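Local structure of AlyGC (Glaciecola chathamensis, 5GKD) at residues L68-I74 with V99-R105; G363-K367 with I379-F383; S500-N506 with N529-T535. The protein is an alginate lyase of polysaccharide lyase family 6, which cleaves alginate chains, as lyases of this kind do, by beta-elimination. All coordinates share one frame; numbering follows the deposited sequence.

Contacts 1 and 2 both lie in the chondroitinase B-like part of the chain and reach the same parallel strand system, but their centres are 49 Å apart: contact 1 joins neighbouring coils early in this beta-helix, contact 2 joins strand 364-372 to the loop that follows it, near the other end. Contact 3 belongs to a separate set of parallel strands; its centre is 50 Å from that of contact 1 and 57 Å from that of contact 2. Along the sequence, the calcium ligands Asn180, Glu183, Glu212 and Glu214 and the carbonate-binding Glu214, Arg240, Arg264 and Tyr303 all fall between contacts 1 and 2. None of the three contacts supplies a residue to either site.

Contact 1. Residues L68-I74 with V99-R105; sequences LAGEHLI and VLASHSR
His72 and His103 turn CG opposite the carbonyl carbon and beside the backbone N (chi1 -63° and -61°), and both have left-handed helical backbone angles. Repeated conformation in the matching left-handed turns at His72 and His103 therefore lays the side chains alongside each other, pointing the same way. The ring planes are only 12° apart, yet their centroids are 5.1 Å apart and slid so far that overlap is slight. What covers a face of the His72 ring is His103 CB, 3.9 Å from the centroid, a CH-pi contact. At the in-plane edge of that ring, ND1 meets a water at 2.7 Å. A second water donates to both Leu73 O and His103 O, bridging the two turns.

Ser104 OG works in both directions: it gives its proton to Ser102 O at 2.8 Å and accepts from Leu73 N at 3.3 Å. Before and after the histidines the backbones pair in parallel, with a nearly straight bond from Gly70 N to Leu100 O (3.0 Å) and a shorter, more bent one from Arg105 N to Leu73 O (2.8 Å). Inside, Leu68 CB packs on Ala101 CB at 3.9 Å.

The ring of His132 meets that of His103 in turn, and Arg105 forms a salt bridge with Asp136. Like side chains aligned at successive turns, joined by parallel backbone bonds, are characteristic of the right-handed parallel beta-helix of the pectate lyase-like clan.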
loop_
_atom_site.group_PDB
_atom_site.type_symbol
_atom_site.label_atom_id
_atom_site.label_comp_id
_atom_site.label_asym_id
_atom_site.label_seq_id
_atom_site.Cartn_x
_atom_site.Cartn_y
_atom_site.Cartn_z
ATOM N N LEU A 68 -24.097 24.561 4.803
ATOM C CA LEU A 68 -25.174 25.540 4.867
ATOM C C LEU A 68 -26.489 24.824 5.135
ATOM O O LEU A 68 -26.747 23.766 4.563
ATOM C CB LEU A 68 -25.297 26.335 3.564
ATOM C CG LEU A 68 -24.222 27.354 3.226
ATOM C CD1 LEU A 68 -22.980 26.656 2.675
ATOM C CD2 LEU A 68 -24.732 28.416 2.242
ATOM N N ALA A 69 -27.322 25.401 5.996
ATOM C CA ALA A 69 -28.617 24.796 6.303
ATOM C C ALA A 69 -29.625 25.889 6.619
ATOM O O ALA A 69 -29.308 26.811 7.372
ATOM C CB ALA A 69 -28.491 23.813 7.477
ATOM N N GLY A 70 -30.824 25.795 6.053
ATOM C CA GLY A 70 -31.801 26.862 6.219
ATOM C C GLY A 70 -32.105 27.586 4.924
ATOM O O GLY A 70 -32.237 26.954 3.889
ATOM N N GLU A 71 -32.199 28.906 4.941
ATOM C CA GLU A 71 -32.510 29.614 3.710
ATOM C C GLU A 71 -32.040 31.055 3.803
ATOM O O GLU A 71 -31.839 31.597 4.893
ATOM C CB GLU A 71 -34.015 29.566 3.396
ATOM C CG GLU A 71 -34.906 29.898 4.570
ATOM C CD GLU A 71 -36.371 30.006 4.173
ATOM O OE1 GLU A 71 -36.744 29.472 3.112
ATOM O OE2 GLU A 71 -37.144 30.659 4.904
ATOM N N HIS A 72 -31.871 31.668 2.628
ATOM C CA HIS A 72 -31.443 33.059 2.499
ATOM C C HIS A 72 -30.117 33.314 3.217
ATOM O O HIS A 72 -29.946 34.292 3.943
ATOM C CB HIS A 72 -32.553 34.000 2.972
ATOM C CG HIS A 72 -33.793 33.886 2.140
ATOM N ND1 HIS A 72 -33.875 34.381 0.853
ATOM C CD2 HIS A 72 -34.977 33.272 2.381
ATOM C CE1 HIS A 72 -35.066 34.106 0.352
ATOM N NE2 HIS A 72 -35.752 33.428 1.256
ATOM N N LEU A 73 -29.157 32.432 2.978
ATOM C CA LEU A 73 -27.812 32.565 3.511
ATOM C C LEU A 73 -26.851 32.973 2.403
ATOM O O LEU A 73 -27.067 32.666 1.228
ATOM C CB LEU A 73 -27.335 31.247 4.132
ATOM C CG LEU A 73 -28.361 30.587 5.058
ATOM C CD1 LEU A 73 -27.885 29.203 5.501
ATOM C CD2 LEU A 73 -28.659 31.477 6.274
ATOM N N ILE A 74 -25.779 33.652 2.795
ATOM C CA ILE A 74 -24.673 33.975 1.907
ATOM C C ILE A 74 -23.366 33.662 2.625
ATOM O O ILE A 74 -23.194 34.035 3.786
ATOM C CB ILE A 74 -24.692 35.450 1.485
ATOM C CG1 ILE A 74 -26.046 35.817 0.875
ATOM C CG2 ILE A 74 -23.562 35.713 0.511
ATOM C CD1 ILE A 74 -26.124 37.272 0.473
ATOM N N VAL A 99 -32.081 18.084 6.355
ATOM C CA VAL A 99 -32.057 19.514 6.629
ATOM C C VAL A 99 -31.158 20.160 5.586
ATOM O O VAL A 99 -29.928 20.089 5.695
ATOM C CB VAL A 99 -31.550 19.816 8.055
ATOM C CG1 VAL A 99 -31.580 21.299 8.330
ATOM C CG2 VAL A 99 -32.356 19.057 9.111
ATOM N N LEU A 100 -31.767 20.799 4.587
ATOM C CA LEU A 100 -31.108 21.328 3.398
ATOM C C LEU A 100 -31.003 22.847 3.471
ATOM O O LEU A 100 -31.600 23.501 4.323
ATOM C CB LEU A 100 -31.880 20.939 2.128
ATOM C CG LEU A 100 -31.860 19.547 1.475
ATOM C CD1 LEU A 100 -31.269 18.474 2.356
ATOM C CD2 LEU A 100 -33.252 19.174 0.996
ATOM N N ALA A 101 -30.238 23.410 2.547
ATOM C CA ALA A 101 -30.224 24.843 2.310
ATOM C C ALA A 101 -30.930 25.146 0.994
ATOM O O ALA A 101 -30.769 24.414 0.013
ATOM C CB ALA A 101 -28.798 25.388 2.262
ATOM N N SER A 102 -31.714 26.220 0.988
ATOM C CA SER A 102 -32.360 26.746 -0.202
ATOM C C SER A 102 -32.154 28.256 -0.246
ATOM O O SER A 102 -31.856 28.883 0.766
ATOM C CB SER A 102 -33.869 26.414 -0.222
ATOM O OG SER A 102 -34.105 25.069 -0.612
ATOM N N HIS A 103 -32.320 28.840 -1.428
ATOM C CA HIS A 103 -32.220 30.297 -1.608
ATOM C C HIS A 103 -30.939 30.858 -1.006
ATOM O O HIS A 103 -30.938 31.925 -0.403
ATOM C CB HIS A 103 -33.425 31.014 -1.006
ATOM C CG HIS A 103 -34.719 30.617 -1.631
ATOM N ND1 HIS A 103 -35.569 29.694 -1.059
ATOM C CD2 HIS A 103 -35.305 31.012 -2.783
ATOM C CE1 HIS A 103 -36.615 29.524 -1.842
ATOM N NE2 HIS A 103 -36.480 30.315 -2.892
ATOM N N SER A 104 -29.840 30.134 -1.171
ATOM C CA SER A 104 -28.595 30.466 -0.500
ATOM C C SER A 104 -27.471 30.553 -1.519
ATOM O O SER A 104 -27.550 30.010 -2.620
ATOM C CB SER A 104 -28.268 29.436 0.579
ATOM O OG SER A 104 -29.264 29.476 1.578
ATOM N N ARG A 105 -26.413 31.247 -1.145
ATOM C CA ARG A 105 -25.392 31.616 -2.111
ATOM C C ARG A 105 -24.008 31.433 -1.509
ATOM O O ARG A 105 -23.763 31.836 -0.369
ATOM C CB ARG A 105 -25.604 33.057 -2.557
ATOM C CG ARG A 105 -24.583 33.573 -3.522
ATOM C CD ARG A 105 -24.883 35.013 -3.892
ATOM N NE ARG A 105 -23.932 35.537 -4.856
ATOM C CZ ARG A 105 -23.837 36.820 -5.180
ATOM N NH1 ARG A 105 -22.948 37.223 -6.078
ATOM N NH2 ARG A 105 -24.659 37.695 -4.617
HETATM O O HOH W 1 -31.924 35.260 -0.724
HETATM O O HOH W 2 -29.036 34.056 -0.189
#

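Contact 2. Residues G363-K367 with I379-F383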
loop_
_atom_site.group_PDB
_atom_site.type_symbol
_atom_site.label_atom_id
_atom_site.label_comp_id
_atom_site.label_asym_id
_atom_site.label_seq_id
_atom_site.Cartn_x
_atom_site.Cartn_y
_atom_site.Cartn_z
ATOM N N GLY A 363 -30.409 7.857 -39.500
ATOM C CA GLY A 363 -31.310 8.493 -38.564
ATOM C C GLY A 363 -30.930 9.902 -38.176
ATOM O O GLY A 363 -31.590 10.517 -37.335
ATOM N N ILE A 364 -29.856 10.429 -38.747
ATOM C CA ILE A 364 -29.499 11.836 -38.632
ATOM C C ILE A 364 -29.697 12.470 -40.005
ATOM O O ILE A 364 -29.038 12.073 -40.971
ATOM C CB ILE A 364 -28.043 12.025 -38.178
ATOM C CG1 ILE A 364 -27.725 11.268 -36.887
ATOM C CG2 ILE A 364 -27.729 13.498 -38.033
ATOM C CD1 ILE A 364 -26.256 11.368 -36.518
ATOM N N LYS A 365 -30.552 13.481 -40.095
ATOM C CA LYS A 365 -30.718 14.191 -41.355
ATOM C C LYS A 365 -29.851 15.439 -41.347
ATOM O O LYS A 365 -29.931 16.268 -40.432
ATOM C CB LYS A 365 -32.180 14.540 -41.651
ATOM C CG LYS A 365 -32.512 14.280 -43.158
ATOM C CD LYS A 365 -33.361 15.375 -43.806
ATOM C CE LYS A 365 -33.040 15.555 -45.319
ATOM N NZ LYS A 365 -33.206 14.358 -46.222
ATOM N N PHE A 366 -29.011 15.549 -42.356
ATOM C CA PHE A 366 -28.076 16.648 -42.514
ATOM C C PHE A 366 -28.639 17.623 -43.539
ATOM O O PHE A 366 -29.100 17.206 -44.601
ATOM C CB PHE A 366 -26.711 16.123 -42.969
ATOM C CG PHE A 366 -26.071 15.142 -42.013
ATOM C CD1 PHE A 366 -26.383 13.798 -42.066
ATOM C CD2 PHE A 366 -25.156 15.578 -41.063
ATOM C CE1 PHE A 366 -25.793 12.896 -41.190
ATOM C CE2 PHE A 366 -24.569 14.685 -40.181
ATOM C CZ PHE A 366 -24.879 13.343 -40.244
ATOM N N LYS A 367 -28.583 18.912 -43.227
ATOM C CA LYS A 367 -29.086 19.941 -44.122
ATOM C C LYS A 367 -28.281 21.217 -43.936
ATOM O O LYS A 367 -28.003 21.617 -42.807
ATOM C CB LYS A 367 -30.556 20.228 -43.847
ATOM C CG LYS A 367 -31.445 19.965 -44.999
ATOM C CD LYS A 367 -32.869 19.852 -44.525
ATOM C CE LYS A 367 -33.814 19.911 -45.728
ATOM N NZ LYS A 367 -33.481 18.950 -46.829
ATOM N N ILE A 379 -19.562 12.789 -46.133
ATOM C CA ILE A 379 -20.995 12.624 -46.344
ATOM C C ILE A 379 -21.407 13.562 -47.470
ATOM O O ILE A 379 -21.009 14.731 -47.475
ATOM C CB ILE A 379 -21.793 12.934 -45.063
ATOM C CG1 ILE A 379 -21.395 11.981 -43.940
ATOM C CG2 ILE A 379 -23.292 12.858 -45.324
ATOM C CD1 ILE A 379 -21.767 12.490 -42.550
ATOM N N ASN A 380 -22.209 13.069 -48.415
ATOM C CA ASN A 380 -22.563 13.892 -49.586
ATOM C C ASN A 380 -23.771 14.790 -49.346
ATOM O O ASN A 380 -23.625 16.022 -49.293
ATOM C CB ASN A 380 -22.759 13.005 -50.817
ATOM C CG ASN A 380 -21.651 13.196 -51.833
ATOM O OD1 ASN A 380 -20.724 13.977 -51.608
ATOM N ND2 ASN A 380 -21.738 12.487 -52.955
ATOM N N LYS A 381 -24.972 14.216 -49.228
ATOM C CA LYS A 381 -26.158 15.043 -49.035
ATOM C C LYS A 381 -26.060 15.799 -47.716
ATOM O O LYS A 381 -25.744 15.221 -46.676
ATOM C CB LYS A 381 -27.452 14.216 -49.022
ATOM C CG LYS A 381 -27.803 13.434 -50.261
ATOM C CD LYS A 381 -29.331 13.426 -50.563
ATOM C CE LYS A 381 -30.265 13.512 -49.343
ATOM N NZ LYS A 381 -30.340 12.276 -48.484
ATOM N N GLY A 382 -26.367 17.089 -47.760
ATOM C CA GLY A 382 -26.428 17.907 -46.572
ATOM C C GLY A 382 -25.172 18.681 -46.271
ATOM O O GLY A 382 -25.142 19.420 -45.280
ATOM N N PHE A 383 -24.129 18.527 -47.077
ATOM C CA PHE A 383 -22.903 19.298 -46.926
ATOM C C PHE A 383 -22.565 19.939 -48.266
ATOM O O PHE A 383 -22.526 19.260 -49.291
ATOM C CB PHE A 383 -21.747 18.417 -46.448
ATOM C CG PHE A 383 -21.880 17.946 -45.014
ATOM C CD1 PHE A 383 -22.682 16.865 -44.687
ATOM C CD2 PHE A 383 -21.182 18.578 -44.004
ATOM C CE1 PHE A 383 -22.787 16.424 -43.379
ATOM C CE2 PHE A 383 -21.283 18.145 -42.687
ATOM C CZ PHE A 383 -22.086 17.073 -42.372
#
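Phe366 O receives the CA-H of Gly382, with the carbon 3.4 Å from the oxygen and an angle of 123° at the hydrogen, a weak and bent polar contact. Gly382 can come this close because it has no side chain; a CB would clash with the same oxygen. It is the third residue of a type II turn from Asn380 to Phe383, and its CA comes within 4.1 Å of Lys367 CA, the closest approach of the two backbones by CA atoms.

The apolar part is built on the Phe366 ring. With CG beside the backbone N and opposite the carbonyl carbon (chi1 -60°), the ring reaches across to the turn. Its CD2 approaches Phe383 CE1 to 3.4 Å, the two rings being inclined at 41°. Over one face lies Ile379 CD1, 4.0 Å from Phe366 CZ; the opposite face is covered by Ile364 CG2, 3.6 Å above the plane. Phe324 adds an edge-to-face contact, and Met341 of strand 339-347 also touches the ring. Putting an alanine here would probably open a gap between Ile364 and Ile379 and deprive Phe383 of its aromatic neighbour.

At the exposed margin, Lys365 NZ and Lys381 NZ stand 4.2 Å apart, like charges that probably disfavour closer approach. Cohesion between strand 364-367 and the turn thus rests mainly on hydrocarbon and ring contacts around the buried Phe366, with the directional polar contribution small and the charged groups kept outside.

Contact 3. Residues S500-N506 with N529-T535; sequences STLIEIN and NTLIRTT
Arg533 CB leaves strand 530-534 on the same face as Glu504. CG is wedged between the backbone N and the carbonyl carbon (chi1 65°) and lies 4.0 Å from Thr501 CG2. The chain then extends past Thr501, CD being 3.7 Å from Thr501 OG1, and NE donates to that hydroxyl at 2.8 Å with the oxygen tilted 23° from the guanidinium plane. At the tip NH1 has two acceptors: Glu504 OE1 at 2.9 Å, a salt bridge using the anti lone pair, and Thr534 O at 3.1 Å, close to the guanidinium plane. Carboxylate and guanidinium are turned 72° apart, so they meet through one oxygen, not as a flat paired fork, while Glu504 CB covers a guanidinium face. NH2 makes a long, weak ion pair with Glu121 of the second subunit.

Alongside this polar cluster the backbones pair in parallel, and Leu531 O accepts from both Leu502 N (2.9 Å) and Ile503 N (3.1 Å). Ile503, Ile505 and Ile532 occupy the other face. In the sheet, strand 503-505 lies between 477-479 and 530-534, and strand 564-565 follows on the far side of 530-534, where Asp565 touches Arg533 and Phe564 touches Ile532.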
loop_
_atom_site.group_PDB
_atom_site.type_symbol
_atom_site.label_atom_id
_atom_site.label_comp_id
_atom_site.label_asym_id
_atom_site.label_seq_id
_atom_site.Cartn_x
_atom_site.Cartn_y
_atom_site.Cartn_z
ATOM N N SER A 500 18.786 -0.527 -0.217
ATOM C CA SER A 500 17.813 -1.235 -1.045
ATOM C C SER A 500 17.182 -0.326 -2.090
ATOM O O SER A 500 16.755 -0.795 -3.148
ATOM C CB SER A 500 16.725 -1.837 -0.166
ATOM O OG SER A 500 17.174 -3.049 0.392
ATOM N N THR A 501 17.107 0.960 -1.810
ATOM C CA THR A 501 16.608 1.936 -2.758
ATOM C C THR A 501 17.653 3.019 -2.924
ATOM O O THR A 501 18.295 3.423 -1.951
ATOM C CB THR A 501 15.283 2.562 -2.287
ATOM O OG1 THR A 501 14.272 1.553 -2.236
ATOM C CG2 THR A 501 14.846 3.667 -3.235
ATOM N N LEU A 502 17.842 3.453 -4.167
ATOM C CA LEU A 502 18.645 4.632 -4.445
ATOM C C LEU A 502 17.814 5.905 -4.336
ATOM O O LEU A 502 18.165 6.823 -3.593
ATOM C CB LEU A 502 19.258 4.522 -5.840
ATOM C CG LEU A 502 20.108 5.723 -6.222
ATOM C CD1 LEU A 502 21.251 5.857 -5.237
ATOM C CD2 LEU A 502 20.603 5.594 -7.646
ATOM N N ILE A 503 16.706 5.975 -5.072
ATOM C CA ILE A 503 15.878 7.175 -5.149
ATOM C C ILE A 503 14.420 6.813 -4.894
ATOM O O ILE A 503 13.872 5.911 -5.541
ATOM C CB ILE A 503 16.010 7.883 -6.509
ATOM C CG1 ILE A 503 17.438 8.365 -6.720
ATOM C CG2 ILE A 503 15.045 9.058 -6.583
ATOM C CD1 ILE A 503 17.676 8.937 -8.091
ATOM N N GLU A 504 13.793 7.552 -3.986
ATOM C CA GLU A 504 12.383 7.445 -3.646
ATOM C C GLU A 504 11.680 8.733 -4.053
ATOM O O GLU A 504 12.149 9.826 -3.731
ATOM C CB GLU A 504 12.209 7.202 -2.147
ATOM C CG GLU A 504 10.785 7.259 -1.666
ATOM C CD GLU A 504 10.687 7.198 -0.152
ATOM O OE1 GLU A 504 10.365 6.122 0.387
ATOM O OE2 GLU A 504 10.940 8.232 0.501
ATOM N N ILE A 505 10.573 8.607 -4.765
ATOM C CA ILE A 505 9.817 9.759 -5.236
ATOM C C ILE A 505 8.603 9.928 -4.324
ATOM O O ILE A 505 7.708 9.079 -4.295
ATOM C CB ILE A 505 9.414 9.615 -6.710
ATOM C CG1 ILE A 505 10.651 9.362 -7.571
ATOM C CG2 ILE A 505 8.673 10.868 -7.187
ATOM C CD1 ILE A 505 10.346 9.093 -9.053
ATOM N N ASN A 506 8.587 11.027 -3.579
ATOM C CA ASN A 506 7.512 11.409 -2.679
ATOM C C ASN A 506 6.594 12.420 -3.346
ATOM O O ASN A 506 6.867 12.914 -4.438
ATOM C CB ASN A 506 8.079 12.014 -1.392
ATOM C CG ASN A 506 8.786 10.991 -0.519
ATOM O OD1 ASN A 506 9.945 11.168 -0.129
ATOM N ND2 ASN A 506 8.090 9.921 -0.199
ATOM N N ASN A 529 15.425 -5.655 -4.001
ATOM C CA ASN A 529 15.884 -4.279 -4.093
ATOM C C ASN A 529 15.153 -3.561 -5.222
ATOM O O ASN A 529 14.683 -4.171 -6.181
ATOM C CB ASN A 529 17.391 -4.204 -4.350
ATOM C CG ASN A 529 18.222 -4.707 -3.179
ATOM O OD1 ASN A 529 17.731 -4.841 -2.051
ATOM N ND2 ASN A 529 19.497 -4.992 -3.449
ATOM N N THR A 530 15.092 -2.243 -5.113
ATOM C CA THR A 530 14.393 -1.410 -6.081
ATOM C C THR A 530 15.221 -0.149 -6.240
ATOM O O THR A 530 15.262 0.676 -5.326
ATOM C CB THR A 530 12.967 -1.073 -5.617
ATOM O OG1 THR A 530 13.024 -0.409 -4.355
ATOM C CG2 THR A 530 12.113 -2.321 -5.460
ATOM N N LEU A 531 15.877 0.009 -7.383
ATOM C CA LEU A 531 16.787 1.141 -7.539
ATOM C C LEU A 531 16.035 2.463 -7.473
ATOM O O LEU A 531 16.433 3.381 -6.750
ATOM C CB LEU A 531 17.572 1.031 -8.846
ATOM C CG LEU A 531 18.755 1.998 -8.924
ATOM C CD1 LEU A 531 19.963 1.469 -8.175
ATOM C CD2 LEU A 531 19.102 2.323 -10.382
ATOM N N ILE A 532 14.943 2.582 -8.215
ATOM C CA ILE A 532 14.116 3.781 -8.195
ATOM C C ILE A 532 12.667 3.372 -7.961
ATOM O O ILE A 532 12.210 2.342 -8.467
ATOM C CB ILE A 532 14.253 4.595 -9.498
ATOM C CG1 ILE A 532 15.720 4.941 -9.761
ATOM C CG2 ILE A 532 13.391 5.862 -9.441
ATOM C CD1 ILE A 532 15.946 5.656 -11.072
ATOM N N ARG A 533 11.947 4.169 -7.178
ATOM C CA ARG A 533 10.564 3.845 -6.856
ATOM C C ARG A 533 9.884 5.094 -6.332
ATOM O O ARG A 533 10.542 6.067 -5.959
ATOM C CB ARG A 533 10.468 2.707 -5.820
ATOM C CG ARG A 533 11.036 3.027 -4.427
ATOM C CD ARG A 533 10.736 1.922 -3.390
ATOM N NE ARG A 533 11.512 2.116 -2.169
ATOM C CZ ARG A 533 11.204 2.990 -1.210
ATOM N NH1 ARG A 533 10.110 3.742 -1.313
ATOM N NH2 ARG A 533 11.973 3.111 -0.138
ATOM N N THR A 534 8.554 5.060 -6.324
ATOM C CA THR A 534 7.808 6.024 -5.544
ATOM C C THR A 534 7.888 5.648 -4.072
ATOM O O THR A 534 8.261 4.534 -3.711
ATOM C CB THR A 534 6.334 6.089 -5.973
ATOM O OG1 THR A 534 5.670 4.870 -5.627
ATOM C CG2 THR A 534 6.207 6.332 -7.463
ATOM N N THR A 535 7.493 6.586 -3.213
ATOM C CA THR A 535 7.154 6.220 -1.845
ATOM C C THR A 535 6.140 5.081 -1.843
ATOM O O THR A 535 5.363 4.908 -2.786
ATOM C CB THR A 535 6.585 7.416 -1.076
ATOM O OG1 THR A 535 6.214 7.017 0.247
ATOM C CG2 THR A 535 5.366 7.981 -1.774
#